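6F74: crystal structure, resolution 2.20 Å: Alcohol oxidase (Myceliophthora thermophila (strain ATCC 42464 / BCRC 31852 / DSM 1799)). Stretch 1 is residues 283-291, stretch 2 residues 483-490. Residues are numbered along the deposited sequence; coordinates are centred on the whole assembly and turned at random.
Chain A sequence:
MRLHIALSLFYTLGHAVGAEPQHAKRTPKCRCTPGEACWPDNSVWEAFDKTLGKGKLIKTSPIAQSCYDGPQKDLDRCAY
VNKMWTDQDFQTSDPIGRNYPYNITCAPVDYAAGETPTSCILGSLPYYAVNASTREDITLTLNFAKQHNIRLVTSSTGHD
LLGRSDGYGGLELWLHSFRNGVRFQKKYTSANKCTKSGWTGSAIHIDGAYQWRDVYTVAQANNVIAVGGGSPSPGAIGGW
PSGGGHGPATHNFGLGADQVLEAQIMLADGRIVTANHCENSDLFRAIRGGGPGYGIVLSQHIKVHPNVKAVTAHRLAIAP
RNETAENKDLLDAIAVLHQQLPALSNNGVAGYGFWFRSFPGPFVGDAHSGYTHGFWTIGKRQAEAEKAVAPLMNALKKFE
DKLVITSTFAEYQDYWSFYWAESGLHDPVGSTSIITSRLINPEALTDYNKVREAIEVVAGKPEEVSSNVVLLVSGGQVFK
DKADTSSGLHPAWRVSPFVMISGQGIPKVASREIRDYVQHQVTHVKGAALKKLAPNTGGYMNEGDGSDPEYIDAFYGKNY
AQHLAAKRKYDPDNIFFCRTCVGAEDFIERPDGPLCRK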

# COMPACT_ATOMS: atom_id res chain seq x y z
N LEU A 283 21.01 -5.60 -4.58
CA LEU A 283 19.70 -5.46 -5.22
C LEU A 283 18.58 -6.13 -4.40
O LEU A 283 17.46 -5.63 -4.34
CB LEU A 283 19.73 -6.00 -6.65
CG LEU A 283 18.43 -6.12 -7.46
CD1 LEU A 283 17.76 -4.80 -7.73
CD2 LEU A 283 18.76 -6.84 -8.76
N PHE A 284 18.88 -7.29 -3.82
CA PHE A 284 17.94 -8.08 -3.04
C PHE A 284 17.49 -7.32 -1.79
O PHE A 284 16.29 -7.30 -1.43
CB PHE A 284 18.63 -9.40 -2.70
CG PHE A 284 17.83 -10.34 -1.85
CD1 PHE A 284 16.56 -10.73 -2.23
CD2 PHE A 284 18.39 -10.90 -0.70
CE1 PHE A 284 15.86 -11.65 -1.46
CE2 PHE A 284 17.70 -11.81 0.07
CZ PHE A 284 16.42 -12.19 -0.30
N ARG A 285 18.46 -6.67 -1.14
CA ARG A 285 18.20 -5.83 0.00
C ARG A 285 17.36 -4.61 -0.38
O ARG A 285 16.40 -4.30 0.31
CB ARG A 285 19.51 -5.38 0.66
CG ARG A 285 19.27 -4.54 1.92
CD ARG A 285 20.54 -4.08 2.64
NE ARG A 285 21.56 -3.49 1.75
CZ ARG A 285 22.78 -3.97 1.52
NH1 ARG A 285 23.17 -5.12 2.09
NH2 ARG A 285 23.57 -3.34 0.64
N ALA A 286 17.71 -3.95 -1.47
CA ALA A 286 16.96 -2.78 -1.94
C ALA A 286 15.47 -3.05 -2.18
O ALA A 286 14.61 -2.26 -1.75
CB ALA A 286 17.60 -2.25 -3.21
N ILE A 287 15.15 -4.15 -2.84
CA ILE A 287 13.73 -4.48 -3.10
C ILE A 287 12.96 -4.94 -1.87
O ILE A 287 11.73 -4.99 -1.91
CB ILE A 287 13.53 -5.50 -4.24
CG1 ILE A 287 14.15 -6.87 -3.93
CG2 ILE A 287 14.11 -4.95 -5.53
CD1 ILE A 287 13.50 -8.01 -4.71
N ARG A 288 13.68 -5.31 -0.80
CA ARG A 288 13.07 -5.71 0.46
C ARG A 288 13.05 -4.56 1.46
O ARG A 288 13.67 -4.63 2.52
CB ARG A 288 13.84 -6.92 1.02
CG ARG A 288 13.62 -8.20 0.24
CD ARG A 288 14.41 -9.36 0.82
NE ARG A 288 14.19 -9.53 2.27
CZ ARG A 288 15.03 -10.11 3.12
NH1 ARG A 288 16.18 -10.63 2.72
NH2 ARG A 288 14.73 -10.17 4.42
N GLY A 289 12.33 -3.50 1.12
CA GLY A 289 12.18 -2.32 2.00
C GLY A 289 12.54 -0.97 1.39
O GLY A 289 12.21 0.08 1.95
N GLY A 290 13.22 -0.97 0.24
CA GLY A 290 13.65 0.26 -0.41
C GLY A 290 12.75 0.76 -1.50
O GLY A 290 13.16 1.61 -2.28
N GLY A 291 11.53 0.23 -1.58
CA GLY A 291 10.56 0.68 -2.53
C GLY A 291 10.71 0.10 -3.91
O GLY A 291 11.44 -0.85 -4.10
N ALA A 483 17.70 -9.26 13.25
CA ALA A 483 18.88 -10.11 13.03
C ALA A 483 19.21 -10.38 11.55
O ALA A 483 20.36 -10.63 11.20
CB ALA A 483 18.74 -11.43 13.77
N ASP A 484 18.20 -10.29 10.68
CA ASP A 484 18.40 -10.50 9.27
C ASP A 484 18.98 -9.25 8.55
O ASP A 484 18.26 -8.35 8.12
CB ASP A 484 17.07 -10.93 8.63
CG ASP A 484 17.20 -11.24 7.15
OD1 ASP A 484 18.33 -11.16 6.63
OD2 ASP A 484 16.18 -11.56 6.51
N THR A 485 20.30 -9.25 8.40
CA THR A 485 21.00 -8.13 7.75
C THR A 485 20.83 -8.07 6.23
O THR A 485 21.23 -7.07 5.62
CB THR A 485 22.50 -8.19 8.05
OG1 THR A 485 23.02 -9.43 7.56
CG2 THR A 485 22.78 -8.07 9.56
N SER A 486 20.30 -9.12 5.60
CA SER A 486 19.95 -9.07 4.17
C SER A 486 18.70 -8.19 3.89
O SER A 486 18.40 -7.86 2.74
CB SER A 486 19.70 -10.48 3.64
OG SER A 486 18.46 -10.98 4.08
N SER A 487 17.96 -7.85 4.94
CA SER A 487 16.77 -7.02 4.82
C SER A 487 17.08 -5.54 4.61
O SER A 487 18.05 -5.02 5.16
CB SER A 487 15.93 -7.15 6.08
OG SER A 487 14.76 -6.40 5.96
N GLY A 488 16.22 -4.88 3.84
CA GLY A 488 16.29 -3.45 3.62
C GLY A 488 15.25 -2.63 4.37
O GLY A 488 15.07 -1.45 4.04
N LEU A 489 14.60 -3.22 5.38
CA LEU A 489 13.45 -2.58 6.01
C LEU A 489 13.91 -1.45 6.89
O LEU A 489 14.87 -1.59 7.64
CB LEU A 489 12.60 -3.55 6.85
CG LEU A 489 11.54 -4.38 6.12
CD1 LEU A 489 11.00 -5.43 7.05
CD2 LEU A 489 10.40 -3.50 5.61
N HIS A 490 13.20 -0.32 6.79
CA HIS A 490 13.39 0.84 7.68
C HIS A 490 13.64 0.36 9.12
O HIS A 490 12.84 -0.41 9.66
CB HIS A 490 12.13 1.71 7.64
CG HIS A 490 12.33 3.11 8.13
ND1 HIS A 490 12.89 3.40 9.36
CD2 HIS A 490 11.95 4.29 7.60
CE1 HIS A 490 12.91 4.71 9.52
NE2 HIS A 490 12.33 5.27 8.47
O HOH W 1 11.88 0.48 4.39

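Stretch 1 enters the contact as the last part of a helix and leaves it as a glycine-rich loop; stretch 2 has no regular helix or strand and lies against it as an irregular chain. The closest CA atoms across the stretches are those of G289 and L489, 4.2 Å apart, and the two stretches together bury 392 Å² although at least 196 positions separate any touching pair in sequence.

Along stretch 2, A483 stays out of reach, and the contact begins at D484, whose CA-to-CB bond points toward stretch 1. Its carboxylate is shared between two tasks. OD2 receives R288 NH2 at 2.9 Å with an N-H...O angle of 166°, and it lies near the plane of the guanidinium, so this salt bridge is also a well-aligned hydrogen bond. OD1 turns back on its own stretch, accepting from S486 OG at 2.6 Å and from S486 N at 3.0 Å. With the backbone bond from S487 N to D484 O (3.2 Å), these contacts brace the type I turn from D484 to S487.

T485, at the second position of that turn, has a CA-to-CB bond that points away from stretch 1 and contributes through its backbone: T485 O lies 4.3 Å from R285 CD, near the plane of the R285 guanidinium.

S486 is the polar hub. Its OG donates to D484 OD1 and so is free to accept from R288 NH1, at 2.7 Å and an angle of 143°. Hydroxyl, carboxylate and guanidinium are thereby linked in one network, with both terminal nitrogens of R288 engaged. Although the CA-to-CB bond of R288 points sideways, the end of its side chain comes nearer and reaches this site. F284 CE2 approaches the same S486 OG at 4.2 Å, an oblique contact with the ring. On the backbone side, S486 O receives a CA-H...O contact from R285 CA at 3.4 Å, with an angle at H of 132°.

The CA-to-CB bond of S487 points away overall, yet its CB lies 3.6 Å from R288 NH2, and its CA sits over one face of that guanidinium. The S487 carbonyl packs on the aliphatic part of R285, with S487 O 3.5 Å from R285 CG. Within the stretch, L489 N donates to S487 OG at 3.2 Å and 154°.

G488 brings backbone against backbone. G488 N donates to R288 O at 2.9 Å, but the 128° angle makes this bond weak; G488 CA also meets R285 O at 3.4 Å in a CA-H...O contact. An ideal CB on G488 would fall 2.1 Å from R285 O, so the approach depends on the absent side chain. The same holds opposite: a CB on G289 would lie 2.4 Å from G488 O, and at G289's backbone angles (125/-13) it would also be jammed against the carbonyl O of R288, which by itself calls for glycine.

L489 adds a nonpolar contact, L489 CD2 to G289 CA at 4.2 Å. Beyond it, a water bridges the stretches, donating to G289 O at 2.5 Å and accepting from H490 N at 2.9 Å.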